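Local coordinates for protein chitinase (Thermococcus chitonophagus, PDB 5XSW) that probably hydrolyses chitin as an endo-acting chitinase, and is captured here with chitin-type sugars bound to the helical domain of this fragment, at residues Ile110-Ile115 with Trp198-Pro203; Asn202-Met207 with Ala383-Glu388; Ala262-Ile267 with His468-Thr473. All blocks are in the same frame, centred on the assembly; numbering follows the deposited sequence.

Contact 1: residues Ile110-Ile115 with Trp198-Pro203; sequences IIYPTI and WFKVNP
K200 NZ is gripped by two groups: the carbonyl of E197, three residues back, and a water that ties it to I115. This water, 2.9 Å from K200 NZ and 2.9 Å from I115 N, accepts from both, joining the lysine to the loop after strand 98-104 of the beta region, which packs on the C-terminal end of helix 186-199. K200 is the first residue beyond the helix, with positive phi (69°), and its chain bends at chi2 (-53°), carrying CD to 3.1 Å from P113 O, before continuing extended. The methylenes slide past the proline ring, P113 CD lying 3.7 Å from K200 CB, and past I115, whose CG1 is 4.1 Å from K200 CD. Y112 crosses the lysine at about a right angle and meets it with a ring edge, CD1 to K200 CG being 3.9 Å. The phenol OH of Y112 bonds E305 on helix 288-311, so this loop also reaches a second helix. P113 O is buried with no hydrogen-bond partner in the model; the ammonium, NZ at 3.7 Å from P113 O, would probably ease that cost electrostatically. K200 serves the loop mainly as hydrocarbon, and its polar hold on it passes through one water.

Contact 2: residues Asn202-Met207 with Ala383-Glu388; sequences NPNFLM and ATMDME
N202 holds CG anti to its backbone N (chi1 -180°), whereas N204 and D386 keep theirs beside it (chi1 -72° in each), and from these settings two amides converge on one carboxylate oxygen. The motif is an N-capped helix start docked against the C-terminal part of another helix: N202 is the N-cap of helix 203-214, and D386 is carried by helix 374-386. Both helices also contribute to the glycan pocket, which includes K212 and E213 on the first and H374 on the second.

D386 OD1 accepts from N202 ND2 at 3.1 Å through its syn lone pair and from N204 ND2 at 2.9 Å through its anti lone pair. Both bonds are nearly straight, and in each the oxygen lies close to the plane of the donating amide. The N202 amide is almost coplanar with the carboxylate, while that of N204 is turned 44° from it. N202 does double work, for its OD1 accepts from N204 N at 3.0 Å, the donor standing above the carbonyl plane, and its ND2 also bonds G150 O. N204 OD1 is engaged by G165 N. An alanine in place of D386 would probably leave one amide N-H of N202 and one of N204 without their shared acceptor and weaken the tie between the two helices.

Beside these two bonds M385 lays its hydrocarbon over N204, CB of M385 lying 3.5 Å from N204 CG. Its chain runs extended to SD and then bends, turning the methyl toward M207, whose side chain it crosses at about a right angle. M385 CE ends 3.4 Å from N204 OD1 and 3.5 Å from M207 CB.

Contact 3: residues Ala262-Ile267 with His468-Thr473; sequences AYYPDI and HIPRPT
Y264 and P472 lie side by side and point the same way: with CG beside the backbone N (chi1 -74°), the Y264 ring sets out alongside the proline. Around this pair the end of helix 254-263 and the turn after it pack against P470-P472, a proline-rich run with polyproline II backbone angles. The run passes between the helical domain and the N-terminal beta region, where N29 bonds R471 N.

The far part of the phenol ring does most of the touching: Y264 CE1 is 3.6 Å from P472 N, and Y264 CZ is 3.9 Å from P472 CB. P470 O sits at the ring edge, in its plane, and a water 2.7 Å from Y264 OH donates to that same carbonyl. On the other proline, D266 and P470 slide past each other in opposite directions, CB of D266 to CB of P470 being 3.7 Å, and the chain of I267 crosses the P470 ring at about a right angle with CG1. The carboxylate of D266 is divided: OD1 accepts from Y26 OH and N29 N, while OD2 takes a water that also donates to R471 O.

T473 turns OG1 anti to its backbone N (chi1 -170°), which leaves CG2 in the crowded position between N and the carbonyl carbon; there the methyl reaches P265, with CG2 of T473 3.8 Å from CG of P265. The backbone fastens the run at the helix end: T473 N donates to Y263 O at 2.9 Å, in the carbonyl plane and on a lone pair, and the same oxygen receives a CA-H contact from P472 CA at 3.2 Å.

In the fold
The three contacts run from the junction with the beta region into the helical domain. Contacts 2 and 3 are buried, contact 1 only partly. Contacts 1 and 2 share N202 and P203, where helix 186-199 gives way to helix 203-214. Contact 1 also touches contact 3: W198 NE1 probably bonds H468 O, and I469 packs on Y112. Contacts 2 and 3 do not meet, with nearest atoms about 11 Å apart. Direct amide-carboxylate bonds mark the helix pair of contact 2; contact 1 has no direct hydrogen bond and relies on lysine methylenes and a bridging water, while contact 3 adds one backbone bond to its proline packing and waters. A262 and Y263 of contact 3 also pack on N258 of the second subunit.

Contact 1: residues Ile110-Ile115 with Trp198-Pro203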
ATOM      1  N   ILE A 110     -16.651  -9.271  16.043  1.00 30.55           N
ATOM      2  CA  ILE A 110     -15.243  -9.158  16.388  1.00 24.02           C
ATOM      3  C   ILE A 110     -15.097  -8.906  17.858  1.00 23.43           C
ATOM      4  O   ILE A 110     -15.856  -8.090  18.460  1.00 30.65           O
ATOM      5  CB  ILE A 110     -14.556  -8.022  15.547  1.00 23.83           C
ATOM      6  CG1 ILE A 110     -13.063  -8.001  15.847  1.00 27.59           C
ATOM      7  CG2 ILE A 110     -15.198  -6.657  15.800  1.00 29.03           C
ATOM      8  CD1 ILE A 110     -12.255  -7.286  14.624  1.00 26.28           C
ATOM      9  N   ILE A 111     -14.166  -9.629  18.465  1.00 21.95           N
ATOM     10  CA  ILE A 111     -13.935  -9.502  19.906  1.00 21.46           C
ATOM     11  C   ILE A 111     -12.855  -8.477  20.255  1.00 29.39           C
ATOM     12  O   ILE A 111     -11.689  -8.645  19.847  1.00 27.83           O
ATOM     13  CB  ILE A 111     -13.536 -10.845  20.536  1.00 27.10           C
ATOM     14  CG1 ILE A 111     -14.667 -11.897  20.357  1.00 26.04           C
ATOM     15  CG2 ILE A 111     -13.133 -10.635  22.078  1.00 23.77           C
ATOM     16  CD1 ILE A 111     -14.146 -13.323  20.645  1.00 29.37           C
ATOM     17  N   TYR A 112     -13.231  -7.423  20.985  1.00 22.47           N
ATOM     18  CA  TYR A 112     -12.249  -6.469  21.498  1.00 26.37           C
ATOM     19  C   TYR A 112     -12.374  -6.478  23.033  1.00 30.36           C
ATOM     20  O   TYR A 112     -13.246  -5.844  23.565  1.00 31.02           O
ATOM     21  CB  TYR A 112     -12.498  -5.048  20.965  1.00 26.31           C
ATOM     22  CG  TYR A 112     -11.940  -4.885  19.554  1.00 29.24           C
ATOM     23  CD1 TYR A 112     -10.554  -4.989  19.334  1.00 20.56           C
ATOM     24  CD2 TYR A 112     -12.783  -4.681  18.465  1.00 28.94           C
ATOM     25  CE1 TYR A 112     -10.004  -4.881  17.995  1.00 23.10           C
ATOM     26  CE2 TYR A 112     -12.260  -4.567  17.147  1.00 24.51           C
ATOM     27  CZ  TYR A 112     -10.855  -4.654  16.954  1.00 23.53           C
ATOM     28  OH  TYR A 112     -10.343  -4.541  15.674  1.00 24.28           O
ATOM     29  N   PRO A 113     -11.467  -7.136  23.705  1.00 27.38           N
ATOM     30  CA  PRO A 113     -11.665  -7.330  25.145  1.00 32.63           C
ATOM     31  C   PRO A 113     -11.609  -6.024  25.936  1.00 35.27           C
ATOM     32  O   PRO A 113     -10.961  -5.061  25.551  1.00 29.95           O
ATOM     33  CB  PRO A 113     -10.504  -8.234  25.545  1.00 31.29           C
ATOM     34  CG  PRO A 113      -9.869  -8.748  24.204  1.00 31.96           C
ATOM     35  CD  PRO A 113     -10.223  -7.757  23.178  1.00 25.13           C
ATOM     36  N   THR A 114     -12.306  -6.002  27.064  1.00 31.07           N
ATOM     37  CA  THR A 114     -12.179  -4.908  28.023  1.00 30.96           C
ATOM     38  C   THR A 114     -10.997  -5.168  28.948  1.00 27.39           C
ATOM     39  O   THR A 114     -10.904  -6.197  29.613  1.00 37.23           O
ATOM     40  CB  THR A 114     -13.481  -4.747  28.844  1.00 33.25           C
ATOM     41  OG1 THR A 114     -14.481  -4.337  27.943  1.00 33.75           O
ATOM     42  CG2 THR A 114     -13.328  -3.627  29.922  1.00 31.09           C
ATOM     43  N   ILE A 115     -10.048  -4.260  28.961  1.00 29.34           N
ATOM     44  CA  ILE A 115      -8.877  -4.459  29.808  1.00 25.92           C
ATOM     45  C   ILE A 115      -9.262  -4.038  31.265  1.00 29.57           C
ATOM     46  O   ILE A 115      -8.965  -4.740  32.223  1.00 33.21           O
ATOM     47  CB  ILE A 115      -7.663  -3.597  29.359  1.00 31.92           C
ATOM     48  CG1 ILE A 115      -7.363  -3.772  27.844  1.00 34.71           C
ATOM     49  CG2 ILE A 115      -6.451  -3.857  30.288  1.00 29.96           C
ATOM     50  CD1 ILE A 115      -7.122  -5.225  27.469  1.00 30.60           C
ATOM     51  N   TRP A 198      -6.241   1.142  23.331  1.00 22.50           N
ATOM     52  CA  TRP A 198      -7.080   1.436  22.185  1.00 23.16           C
ATOM     53  C   TRP A 198      -7.431   0.171  21.384  1.00 25.89           C
ATOM     54  O   TRP A 198      -8.615  -0.084  21.127  1.00 23.87           O
ATOM     55  CB  TRP A 198      -6.361   2.470  21.262  1.00 22.33           C
ATOM     56  CG  TRP A 198      -7.257   3.201  20.307  1.00 21.22           C
ATOM     57  CD1 TRP A 198      -8.600   2.976  20.046  1.00 27.40           C
ATOM     58  CD2 TRP A 198      -6.866   4.282  19.475  1.00 24.05           C
ATOM     59  NE1 TRP A 198      -9.047   3.893  19.118  1.00 27.42           N
ATOM     60  CE2 TRP A 198      -7.999   4.708  18.762  1.00 29.08           C
ATOM     61  CE3 TRP A 198      -5.654   4.970  19.295  1.00 25.58           C
ATOM     62  CZ2 TRP A 198      -7.947   5.763  17.845  1.00 28.14           C
ATOM     63  CZ3 TRP A 198      -5.618   6.020  18.421  1.00 26.03           C
ATOM     64  CH2 TRP A 198      -6.761   6.399  17.688  1.00 29.95           C
ATOM     65  N   PHE A 199      -6.437  -0.648  20.998  1.00 22.82           N
ATOM     66  CA  PHE A 199      -6.721  -1.753  20.026  1.00 20.93           C
ATOM     67  C   PHE A 199      -6.592  -3.128  20.673  1.00 20.32           C
ATOM     68  O   PHE A 199      -6.754  -4.144  20.003  1.00 22.79           O
ATOM     69  CB  PHE A 199      -5.785  -1.649  18.766  1.00 23.24           C
ATOM     70  CG  PHE A 199      -5.973  -0.335  18.027  1.00 22.29           C
ATOM     71  CD1 PHE A 199      -7.133  -0.113  17.311  1.00 23.45           C
ATOM     72  CD2 PHE A 199      -4.991   0.678  18.087  1.00 23.78           C
ATOM     73  CE1 PHE A 199      -7.361   1.137  16.678  1.00 26.02           C
ATOM     74  CE2 PHE A 199      -5.194   1.884  17.431  1.00 28.91           C
ATOM     75  CZ  PHE A 199      -6.403   2.120  16.762  1.00 25.84           C
ATOM     76  N   LYS A 200      -6.321  -3.140  21.987  1.00 23.11           N
ATOM     77  CA  LYS A 200      -6.263  -4.375  22.815  1.00 24.91           C
ATOM     78  C   LYS A 200      -5.084  -5.232  22.458  1.00 26.23           C
ATOM     79  O   LYS A 200      -5.081  -6.445  22.714  1.00 23.05           O
ATOM     80  CB  LYS A 200      -7.567  -5.208  22.688  1.00 23.52           C
ATOM     81  CG  LYS A 200      -8.839  -4.308  22.731  1.00 26.92           C
ATOM     82  CD  LYS A 200      -8.827  -3.384  23.997  1.00 21.21           C
ATOM     83  CE  LYS A 200     -10.041  -2.433  23.887  1.00 26.20           C
ATOM     84  NZ  LYS A 200     -10.130  -1.478  25.083  1.00 30.06           N
ATOM     85  N   VAL A 201      -4.046  -4.606  21.885  1.00 22.68           N
ATOM     86  CA  VAL A 201      -2.827  -5.340  21.560  1.00 23.08           C
ATOM     87  C   VAL A 201      -1.870  -5.444  22.740  1.00 20.29           C
ATOM     88  O   VAL A 201      -1.557  -4.417  23.383  1.00 22.55           O
ATOM     89  CB  VAL A 201      -2.062  -4.615  20.368  1.00 21.59           C
ATOM     90  CG1 VAL A 201      -0.780  -5.412  19.982  1.00 20.53           C
ATOM     91  CG2 VAL A 201      -3.073  -4.520  19.188  1.00 17.82           C
ATOM     92  N   ASN A 202      -1.453  -6.675  23.028  1.00 18.28           N
ATOM     93  CA  ASN A 202      -0.491  -7.049  24.065  1.00 20.24           C
ATOM     94  C   ASN A 202       0.845  -6.345  23.820  1.00 26.25           C
ATOM     95  O   ASN A 202       1.475  -6.572  22.795  1.00 21.37           O
ATOM     96  CB  ASN A 202      -0.276  -8.569  24.009  1.00 20.20           C
ATOM     97  CG  ASN A 202       0.712  -9.097  25.048  1.00 22.27           C
ATOM     98  OD1 ASN A 202       1.223  -8.365  25.917  1.00 22.94           O
ATOM     99  ND2 ASN A 202       0.956 -10.392  24.990  1.00 22.59           N
ATOM    100  N   PRO A 203       1.272  -5.482  24.745  1.00 23.26           N
ATOM    101  CA  PRO A 203       2.551  -4.795  24.564  1.00 21.22           C
ATOM    102  C   PRO A 203       3.689  -5.768  24.358  1.00 23.53           C
ATOM    103  O   PRO A 203       4.624  -5.431  23.629  1.00 23.47           O
ATOM    104  CB  PRO A 203       2.754  -4.007  25.916  1.00 22.05           C
ATOM    105  CG  PRO A 203       1.356  -3.864  26.478  1.00 27.49           C
ATOM    106  CD  PRO A 203       0.591  -5.123  26.004  1.00 21.05           C
TER
HETATM  107  O   HOH W   1     -10.244  -1.533  28.026  1.00 32.24           O

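Contact 2: residues Asn202-Met207 with Ala383-Glu388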
ATOM      1  N   ASN A 202      -1.453  -6.675  23.028  1.00 18.28           N
ATOM      2  CA  ASN A 202      -0.491  -7.049  24.065  1.00 20.24           C
ATOM      3  C   ASN A 202       0.845  -6.345  23.820  1.00 26.25           C
ATOM      4  O   ASN A 202       1.475  -6.572  22.795  1.00 21.37           O
ATOM      5  CB  ASN A 202      -0.276  -8.569  24.009  1.00 20.20           C
ATOM      6  CG  ASN A 202       0.712  -9.097  25.048  1.00 22.27           C
ATOM      7  OD1 ASN A 202       1.223  -8.365  25.917  1.00 22.94           O
ATOM      8  ND2 ASN A 202       0.956 -10.392  24.990  1.00 22.59           N
ATOM      9  N   PRO A 203       1.272  -5.482  24.745  1.00 23.26           N
ATOM     10  CA  PRO A 203       2.551  -4.795  24.564  1.00 21.22           C
ATOM     11  C   PRO A 203       3.689  -5.768  24.358  1.00 23.53           C
ATOM     12  O   PRO A 203       4.624  -5.431  23.629  1.00 23.47           O
ATOM     13  CB  PRO A 203       2.754  -4.007  25.916  1.00 22.05           C
ATOM     14  CG  PRO A 203       1.356  -3.864  26.478  1.00 27.49           C
ATOM     15  CD  PRO A 203       0.591  -5.123  26.004  1.00 21.05           C
ATOM     16  N   ASN A 204       3.644  -6.957  24.972  1.00 22.62           N
ATOM     17  CA  ASN A 204       4.755  -7.891  24.788  1.00 19.82           C
ATOM     18  C   ASN A 204       4.833  -8.387  23.303  1.00 19.65           C
ATOM     19  O   ASN A 204       5.901  -8.714  22.785  1.00 21.74           O
ATOM     20  CB  ASN A 204       4.571  -9.111  25.689  1.00 20.13           C
ATOM     21  CG  ASN A 204       4.804  -8.780  27.170  1.00 25.84           C
ATOM     22  OD1 ASN A 204       5.517  -7.827  27.509  1.00 22.70           O
ATOM     23  ND2 ASN A 204       4.165  -9.558  28.050  1.00 26.23           N
ATOM     24  N   PHE A 205       3.683  -8.457  22.660  1.00 20.78           N
ATOM     25  CA  PHE A 205       3.669  -8.929  21.259  1.00 20.00           C
ATOM     26  C   PHE A 205       4.364  -7.831  20.381  1.00 20.02           C
ATOM     27  O   PHE A 205       5.186  -8.149  19.538  1.00 22.32           O
ATOM     28  CB  PHE A 205       2.248  -9.166  20.772  1.00 21.01           C
ATOM     29  CG  PHE A 205       2.203  -9.554  19.304  1.00 21.16           C
ATOM     30  CD1 PHE A 205       2.487 -10.859  18.947  1.00 20.60           C
ATOM     31  CD2 PHE A 205       1.972  -8.586  18.307  1.00 22.96           C
ATOM     32  CE1 PHE A 205       2.520 -11.259  17.590  1.00 23.31           C
ATOM     33  CE2 PHE A 205       2.011  -8.957  16.927  1.00 22.07           C
ATOM     34  CZ  PHE A 205       2.282 -10.307  16.593  1.00 22.92           C
ATOM     35  N   LEU A 206       4.000  -6.562  20.570  1.00 18.55           N
ATOM     36  CA  LEU A 206       4.656  -5.464  19.772  1.00 19.84           C
ATOM     37  C   LEU A 206       6.140  -5.397  20.079  1.00 24.70           C
ATOM     38  O   LEU A 206       6.961  -5.144  19.192  1.00 21.09           O
ATOM     39  CB  LEU A 206       4.019  -4.075  20.049  1.00 17.60           C
ATOM     40  CG  LEU A 206       2.602  -3.949  19.453  1.00 20.92           C
ATOM     41  CD1 LEU A 206       1.953  -2.598  19.731  1.00 21.00           C
ATOM     42  CD2 LEU A 206       2.626  -4.143  17.884  1.00 23.81           C
ATOM     43  N   MET A 207       6.509  -5.705  21.316  1.00 22.30           N
ATOM     44  CA  MET A 207       7.930  -5.721  21.735  1.00 20.30           C
ATOM     45  C   MET A 207       8.699  -6.823  20.979  1.00 21.96           C
ATOM     46  O   MET A 207       9.822  -6.627  20.447  1.00 21.86           O
ATOM     47  CB  MET A 207       8.052  -5.955  23.261  1.00 20.69           C
ATOM     48  CG  MET A 207       7.669  -4.731  24.102  1.00 21.23           C
ATOM     49  SD  MET A 207       9.008  -3.467  24.208  1.00 23.95           S
ATOM     50  CE  MET A 207      10.309  -4.328  25.106  1.00 19.03           C
ATOM     51  N   ALA A 383       5.691 -15.171  24.415  1.00 25.78           N
ATOM     52  CA  ALA A 383       5.416 -16.133  25.503  1.00 27.50           C
ATOM     53  C   ALA A 383       6.411 -15.923  26.668  1.00 28.50           C
ATOM     54  O   ALA A 383       6.018 -15.880  27.821  1.00 29.76           O
ATOM     55  CB  ALA A 383       5.493 -17.594  24.978  1.00 26.97           C
ATOM     56  N   THR A 384       7.694 -15.801  26.367  1.00 24.55           N
ATOM     57  CA  THR A 384       8.718 -15.569  27.415  1.00 26.88           C
ATOM     58  C   THR A 384       8.502 -14.274  28.191  1.00 31.81           C
ATOM     59  O   THR A 384       8.626 -14.253  29.411  1.00 28.94           O
ATOM     60  CB  THR A 384      10.134 -15.578  26.794  1.00 28.65           C
ATOM     61  OG1 THR A 384      10.283 -16.827  26.088  1.00 32.10           O
ATOM     62  CG2 THR A 384      11.251 -15.475  27.862  1.00 28.15           C
ATOM     63  N   MET A 385       8.185 -13.189  27.489  1.00 27.60           N
ATOM     64  CA  MET A 385       7.881 -11.928  28.149  1.00 27.02           C
ATOM     65  C   MET A 385       6.637 -12.047  29.026  1.00 27.71           C
ATOM     66  O   MET A 385       6.598 -11.520  30.138  1.00 25.15           O
ATOM     67  CB  MET A 385       7.673 -10.824  27.093  1.00 22.63           C
ATOM     68  CG  MET A 385       8.987 -10.459  26.391  1.00 23.98           C
ATOM     69  SD  MET A 385       8.687  -9.171  25.185  1.00 24.44           S
ATOM     70  CE  MET A 385       8.685  -7.696  26.247  1.00 20.55           C
ATOM     71  N   ASP A 386       5.618 -12.707  28.502  1.00 23.60           N
ATOM     72  CA  ASP A 386       4.350 -12.916  29.243  1.00 25.03           C
ATOM     73  C   ASP A 386       4.594 -13.613  30.612  1.00 30.04           C
ATOM     74  O   ASP A 386       3.839 -13.395  31.552  1.00 28.00           O
ATOM     75  CB  ASP A 386       3.395 -13.822  28.490  1.00 24.66           C
ATOM     76  CG  ASP A 386       2.737 -13.181  27.241  1.00 28.44           C
ATOM     77  OD1 ASP A 386       2.727 -11.928  27.063  1.00 24.17           O
ATOM     78  OD2 ASP A 386       2.144 -13.984  26.480  1.00 26.71           O
ATOM     79  N   MET A 387       5.559 -14.534  30.643  1.00 26.16           N
ATOM     80  CA  MET A 387       5.895 -15.292  31.873  1.00 32.27           C
ATOM     81  C   MET A 387       6.782 -14.511  32.850  1.00 37.34           C
ATOM     82  O   MET A 387       7.038 -14.991  33.969  1.00 36.20           O
ATOM     83  CB  MET A 387       6.623 -16.590  31.539  1.00 26.43           C
ATOM     84  CG  MET A 387       5.819 -17.555  30.688  1.00 32.21           C
ATOM     85  SD  MET A 387       4.331 -18.049  31.597  1.00 50.58           S
ATOM     86  CE  MET A 387       5.078 -19.060  32.906  1.00 55.58           C
ATOM     87  N   GLU A 388       7.296 -13.348  32.441  1.00 31.58           N
ATOM     88  CA  GLU A 388       8.300 -12.659  33.243  1.00 32.38           C
ATOM     89  C   GLU A 388       7.626 -12.068  34.491  1.00 34.21           C
ATOM     90  O   GLU A 388       6.587 -11.431  34.382  1.00 30.07           O
ATOM     91  CB  GLU A 388       8.983 -11.546  32.442  1.00 31.96           C
ATOM     92  CG  GLU A 388       9.934 -10.682  33.272  1.00 32.69           C
ATOM     93  CD  GLU A 388      11.194 -11.418  33.727  1.00 37.09           C
ATOM     94  OE1 GLU A 388      11.621 -12.360  33.039  1.00 30.99           O
ATOM     95  OE2 GLU A 388      11.795 -11.027  34.766  1.00 37.76           O
TER

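Contact 3: residues Ala262-Ile267 with His468-Thr473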
ATOM      1  N   ALA A 262      -5.583   4.458   3.788  1.00 19.75           N
ATOM      2  CA  ALA A 262      -6.829   4.431   2.990  1.00 21.46           C
ATOM      3  C   ALA A 262      -7.994   3.776   3.780  1.00 26.26           C
ATOM      4  O   ALA A 262      -9.136   4.219   3.733  1.00 24.05           O
ATOM      5  CB  ALA A 262      -6.615   3.643   1.652  1.00 23.90           C
ATOM      6  N   TYR A 263      -7.671   2.727   4.518  1.00 23.44           N
ATOM      7  CA  TYR A 263      -8.711   1.954   5.229  1.00 26.85           C
ATOM      8  C   TYR A 263      -9.227   2.711   6.445  1.00 30.19           C
ATOM      9  O   TYR A 263     -10.358   2.496   6.918  1.00 24.77           O
ATOM     10  CB  TYR A 263      -8.172   0.598   5.691  1.00 22.56           C
ATOM     11  CG  TYR A 263      -7.842  -0.401   4.612  1.00 21.24           C
ATOM     12  CD1 TYR A 263      -8.192  -0.189   3.289  1.00 19.92           C
ATOM     13  CD2 TYR A 263      -7.142  -1.571   4.941  1.00 25.81           C
ATOM     14  CE1 TYR A 263      -7.858  -1.123   2.289  1.00 20.62           C
ATOM     15  CE2 TYR A 263      -6.844  -2.517   3.980  1.00 24.64           C
ATOM     16  CZ  TYR A 263      -7.210  -2.287   2.659  1.00 28.26           C
ATOM     17  OH  TYR A 263      -6.879  -3.247   1.746  1.00 32.07           O
ATOM     18  N   TYR A 264      -8.393   3.590   6.977  1.00 20.75           N
ATOM     19  CA  TYR A 264      -8.721   4.227   8.239  1.00 22.80           C
ATOM     20  C   TYR A 264      -8.676   5.741   8.166  1.00 24.72           C
ATOM     21  O   TYR A 264      -7.868   6.395   8.839  1.00 23.99           O
ATOM     22  CB  TYR A 264      -7.782   3.702   9.327  1.00 25.10           C
ATOM     23  CG  TYR A 264      -8.116   2.282   9.776  1.00 25.49           C
ATOM     24  CD1 TYR A 264      -9.296   2.026  10.513  1.00 24.78           C
ATOM     25  CD2 TYR A 264      -7.277   1.216   9.481  1.00 23.05           C
ATOM     26  CE1 TYR A 264      -9.628   0.734  10.960  1.00 25.29           C
ATOM     27  CE2 TYR A 264      -7.625  -0.130   9.898  1.00 25.14           C
ATOM     28  CZ  TYR A 264      -8.804  -0.323  10.660  1.00 24.25           C
ATOM     29  OH  TYR A 264      -9.109  -1.566  11.122  1.00 23.11           O
ATOM     30  N   PRO A 265      -9.591   6.319   7.405  1.00 26.98           N
ATOM     31  CA  PRO A 265      -9.688   7.789   7.417  1.00 26.09           C
ATOM     32  C   PRO A 265     -10.003   8.348   8.803  1.00 29.69           C
ATOM     33  O   PRO A 265      -9.633   9.498   9.050  1.00 24.59           O
ATOM     34  CB  PRO A 265     -10.842   8.084   6.423  1.00 27.31           C
ATOM     35  CG  PRO A 265     -11.609   6.819   6.334  1.00 26.41           C
ATOM     36  CD  PRO A 265     -10.621   5.679   6.562  1.00 24.72           C
ATOM     37  N   ASP A 266     -10.633   7.575   9.710  1.00 25.51           N
ATOM     38  CA  ASP A 266     -10.886   8.100  11.058  1.00 24.49           C
ATOM     39  C   ASP A 266      -9.639   8.144  11.899  1.00 28.01           C
ATOM     40  O   ASP A 266      -9.585   8.897  12.855  1.00 29.53           O
ATOM     41  CB  ASP A 266     -11.945   7.260  11.794  1.00 24.07           C
ATOM     42  CG  ASP A 266     -13.302   7.376  11.096  1.00 26.91           C
ATOM     43  OD1 ASP A 266     -13.926   8.454  11.246  1.00 27.67           O
ATOM     44  OD2 ASP A 266     -13.705   6.442  10.362  1.00 29.49           O
ATOM     45  N   ILE A 267      -8.650   7.309  11.587  1.00 23.09           N
ATOM     46  CA  ILE A 267      -7.418   7.304  12.405  1.00 21.39           C
ATOM     47  C   ILE A 267      -6.303   8.232  11.805  1.00 26.64           C
ATOM     48  O   ILE A 267      -5.642   8.955  12.535  1.00 25.20           O
ATOM     49  CB  ILE A 267      -6.856   5.858  12.551  1.00 24.73           C
ATOM     50  CG1 ILE A 267      -7.874   4.983  13.312  1.00 29.54           C
ATOM     51  CG2 ILE A 267      -5.520   5.854  13.348  1.00 23.11           C
ATOM     52  CD1 ILE A 267      -7.497   3.464  13.319  1.00 31.62           C
ATOM     53  N   HIS A 468     -14.773   3.645  20.157  1.00 29.60           N
ATOM     54  CA  HIS A 468     -13.397   4.120  20.057  1.00 28.26           C
ATOM     55  C   HIS A 468     -12.648   3.508  18.880  1.00 29.36           C
ATOM     56  O   HIS A 468     -11.766   4.137  18.325  1.00 28.30           O
ATOM     57  CB  HIS A 468     -12.647   3.828  21.342  1.00 28.86           C
ATOM     58  CG  HIS A 468     -13.169   4.582  22.523  1.00 32.55           C
ATOM     59  ND1 HIS A 468     -13.793   5.811  22.409  1.00 34.43           N
ATOM     60  CD2 HIS A 468     -13.164   4.279  23.843  1.00 33.41           C
ATOM     61  CE1 HIS A 468     -14.132   6.236  23.612  1.00 32.13           C
ATOM     62  NE2 HIS A 468     -13.761   5.325  24.498  1.00 31.80           N
ATOM     63  N   ILE A 469     -12.992   2.277  18.511  1.00 25.13           N
ATOM     64  CA  ILE A 469     -12.399   1.638  17.324  1.00 24.22           C
ATOM     65  C   ILE A 469     -13.324   1.802  16.136  1.00 27.13           C
ATOM     66  O   ILE A 469     -14.449   1.273  16.142  1.00 29.27           O
ATOM     67  CB  ILE A 469     -12.112   0.149  17.605  1.00 25.82           C
ATOM     68  CG1 ILE A 469     -11.223   0.036  18.852  1.00 26.02           C
ATOM     69  CG2 ILE A 469     -11.534  -0.569  16.351  1.00 23.24           C
ATOM     70  CD1 ILE A 469     -10.957  -1.426  19.286  1.00 24.60           C
ATOM     71  N   PRO A 470     -12.883   2.563  15.111  1.00 24.26           N
ATOM     72  CA  PRO A 470     -13.741   2.832  13.956  1.00 23.07           C
ATOM     73  C   PRO A 470     -13.706   1.651  12.995  1.00 21.65           C
ATOM     74  O   PRO A 470     -12.753   0.862  13.069  1.00 23.17           O
ATOM     75  CB  PRO A 470     -13.107   4.107  13.333  1.00 25.78           C
ATOM     76  CG  PRO A 470     -11.629   3.922  13.618  1.00 23.95           C
ATOM     77  CD  PRO A 470     -11.556   3.223  14.995  1.00 24.22           C
ATOM     78  N   ARG A 471     -14.698   1.516  12.120  1.00 22.24           N
ATOM     79  CA  ARG A 471     -14.624   0.512  11.051  1.00 24.09           C
ATOM     80  C   ARG A 471     -13.596   0.916   9.975  1.00 24.68           C
ATOM     81  O   ARG A 471     -13.519   2.100   9.623  1.00 25.83           O
ATOM     82  CB  ARG A 471     -15.978   0.333  10.354  1.00 21.98           C
ATOM     83  CG  ARG A 471     -17.150  -0.002  11.322  1.00 29.42           C
ATOM     84  CD  ARG A 471     -18.473  -0.225  10.515  1.00 30.27           C
ATOM     85  NE  ARG A 471     -18.936   1.098  10.203  1.00 34.95           N
ATOM     86  CZ  ARG A 471     -19.659   1.838  11.021  1.00 33.27           C
ATOM     87  NH1 ARG A 471     -20.112   1.331  12.156  1.00 33.55           N
ATOM     88  NH2 ARG A 471     -19.954   3.073  10.683  1.00 35.20           N
ATOM     89  N   PRO A 472     -12.834  -0.059   9.465  1.00 23.19           N
ATOM     90  CA  PRO A 472     -12.120   0.142   8.200  1.00 26.67           C
ATOM     91  C   PRO A 472     -13.162   0.419   7.135  1.00 33.37           C
ATOM     92  O   PRO A 472     -14.264  -0.169   7.171  1.00 26.56           O
ATOM     93  CB  PRO A 472     -11.412  -1.205   7.945  1.00 21.97           C
ATOM     94  CG  PRO A 472     -12.280  -2.239   8.771  1.00 23.16           C
ATOM     95  CD  PRO A 472     -12.758  -1.452   9.953  1.00 22.63           C
ATOM     96  N   THR A 473     -12.853   1.300   6.189  1.00 25.49           N
ATOM     97  CA  THR A 473     -13.879   1.700   5.233  1.00 24.84           C
ATOM     98  C   THR A 473     -13.261   2.333   3.977  1.00 33.90           C
ATOM     99  O   THR A 473     -12.027   2.419   3.890  1.00 27.94           O
ATOM    100  CB  THR A 473     -14.891   2.687   5.923  1.00 24.36           C
ATOM    101  OG1 THR A 473     -16.023   2.904   5.073  1.00 28.57           O
ATOM    102  CG2 THR A 473     -14.225   4.017   6.275  1.00 27.80           C
TER
HETATM  103  O   HOH W   2     -10.941  -1.410  13.043  1.00 25.77           O
HETATM  104  O   HOH W   3     -11.875   4.535   9.626  1.00 24.19           O